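Local coordinates for response regulator FixJ (Bradyrhizobium japonicum, PDB 5XSO), which switches on expression of nifA and fixK, genes of the nitrogen-fixation programme, once it has been activated by its partner FixL, at residues 161-165 against 200-204. Numbering follows the deposited sequence. Where two conformers were deposited one is given.
Sequences MEGLI and LSELV
L203 reaches from helix 200-209 into the face that M161, L164 and I165 present on helix 155-166, and it meets all three. CD1 of L203 abuts the methyl CE of M161 at 3.4 Å, which is tight for two carbons, though M161 has a second conformer, so the closeness is doubtful. CD2 of L203 faces CD1 of L164 more loosely, at 4.4 Å, while CG of L203 lies 4.3 Å from CD1 of I165. M161 gets there by running extended through its first two torsions and then bending at the sulfur (chi3 -65°).

L200 and V204, one turn apart, meet the end of the other segment. L200 swings its CG anti to the backbone N (chi1 179°), and its CD1 settles over backbone as much as side chain: it is 3.8 Å from O of L164 and 4.0 Å from CB of L164. I165 touches both, with its CG1 4.3 Å from CD1 of L200 and 4.1 Å from CG2 of V204, the side chains of I165 and V204 crossing at a slant.

The segment axes cross at -113°, 10.3 Å apart at closest. V191 and M195 of helix 184-195 also touch both M161 and L203, so the deep side of the contact joins three helices of the LuxR-type DNA-binding domain; helix 184-195 overlaps the helix-turn-helix of residues 170-189, and the other two flank that motif in sequence.

No hydrogen bond spans the two segments; what joins them directly is apolar contact, with no polar pairing to fix its direction.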
loop_
_atom_site.group_PDB
_atom_site.type_symbol
_atom_site.label_atom_id
_atom_site.label_comp_id
_atom_site.label_asym_id
_atom_site.label_seq_id
_atom_site.Cartn_x
_atom_site.Cartn_y
_atom_site.Cartn_z
ATOM N N MET A 161 -19.028 -3.177 17.462
ATOM C CA MET A 161 -17.659 -3.683 17.331
ATOM C C MET A 161 -16.668 -2.736 17.992
ATOM O O MET A 161 -15.765 -3.160 18.737
ATOM C CB MET A 161 -17.292 -3.857 15.853
ATOM C CG MET A 161 -15.763 -4.076 15.640
ATOM S SD MET A 161 -15.424 -4.361 13.887
ATOM C CE MET A 161 -16.284 -5.869 13.756
ATOM N N GLU A 162 -16.811 -1.428 17.713
ATOM C CA GLU A 162 -15.918 -0.445 18.317
ATOM C C GLU A 162 -16.027 -0.455 19.832
ATOM O O GLU A 162 -15.017 -0.438 20.534
ATOM C CB GLU A 162 -16.233 0.941 17.761
ATOM C CG GLU A 162 -15.465 2.090 18.380
ATOM C CD GLU A 162 -15.911 3.388 17.754
ATOM O OE1 GLU A 162 -16.777 4.078 18.343
ATOM O OE2 GLU A 162 -15.416 3.678 16.641
ATOM N N GLY A 163 -17.259 -0.478 20.354
ATOM C CA GLY A 163 -17.453 -0.475 21.800
ATOM C C GLY A 163 -16.898 -1.723 22.469
ATOM O O GLY A 163 -16.298 -1.645 23.557
ATOM N N LEU A 164 -17.064 -2.882 21.827
ATOM C CA LEU A 164 -16.499 -4.124 22.373
ATOM C C LEU A 164 -14.995 -4.041 22.463
ATOM O O LEU A 164 -14.398 -4.412 23.483
ATOM C CB LEU A 164 -16.880 -5.329 21.500
ATOM C CG LEU A 164 -18.365 -5.705 21.592
ATOM C CD1 LEU A 164 -18.785 -6.726 20.488
ATOM C CD2 LEU A 164 -18.680 -6.260 22.949
ATOM N N ILE A 165 -14.352 -3.575 21.391
ATOM C CA ILE A 165 -12.889 -3.488 21.378
ATOM C C ILE A 165 -12.377 -2.466 22.384
ATOM O O ILE A 165 -11.316 -2.650 22.987
ATOM C CB ILE A 165 -12.422 -3.154 19.957
ATOM C CG1 ILE A 165 -12.674 -4.385 19.086
ATOM C CG2 ILE A 165 -10.928 -2.738 19.956
ATOM C CD1 ILE A 165 -12.277 -4.189 17.618
ATOM N N LEU A 200 -13.400 -11.989 21.397
ATOM C CA LEU A 200 -13.000 -10.590 21.386
ATOM C C LEU A 200 -11.552 -10.438 20.908
ATOM O O LEU A 200 -11.251 -9.570 20.080
ATOM C CB LEU A 200 -13.181 -10.001 22.782
ATOM C CG LEU A 200 -12.749 -8.509 22.812
ATOM C CD1 LEU A 200 -13.606 -7.671 21.767
ATOM C CD2 LEU A 200 -12.945 -7.942 24.237
ATOM N N SER A 201 -10.627 -11.293 21.370
ATOM C CA SER A 201 -9.248 -11.183 20.900
ATOM C C SER A 201 -9.157 -11.361 19.393
ATOM O O SER A 201 -8.404 -10.654 18.713
ATOM C CB SER A 201 -8.356 -12.215 21.605
ATOM O OG SER A 201 -8.192 -11.848 22.947
ATOM N N GLU A 202 -9.900 -12.321 18.850
ATOM C CA GLU A 202 -9.904 -12.509 17.403
ATOM C C GLU A 202 -10.475 -11.289 16.703
ATOM O O GLU A 202 -9.942 -10.831 15.680
ATOM C CB GLU A 202 -10.719 -13.745 17.010
ATOM C CG GLU A 202 -10.001 -15.035 17.301
ATOM C CD GLU A 202 -10.522 -16.216 16.459
ATOM O OE1 GLU A 202 -11.524 -16.079 15.675
ATOM O OE2 GLU A 202 -9.835 -17.282 16.553
ATOM N N LEU A 203 -11.547 -10.733 17.266
ATOM C CA LEU A 203 -12.119 -9.501 16.696
ATOM C C LEU A 203 -11.097 -8.361 16.692
ATOM O O LEU A 203 -10.959 -7.626 15.696
ATOM C CB LEU A 203 -13.371 -9.118 17.496
ATOM C CG LEU A 203 -14.197 -7.943 16.941
ATOM C CD1 LEU A 203 -14.789 -8.381 15.571
ATOM C CD2 LEU A 203 -15.381 -7.659 17.898
ATOM N N VAL A 204 -10.347 -8.218 17.783
ATOM C CA VAL A 204 -9.256 -7.238 17.846
ATOM C C VAL A 204 -8.227 -7.471 16.734
ATOM O O VAL A 204 -7.797 -6.522 16.059
ATOM C CB VAL A 204 -8.594 -7.284 19.236
ATOM C CG1 VAL A 204 -7.259 -6.546 19.251
ATOM C CG2 VAL A 204 -9.535 -6.702 20.264
#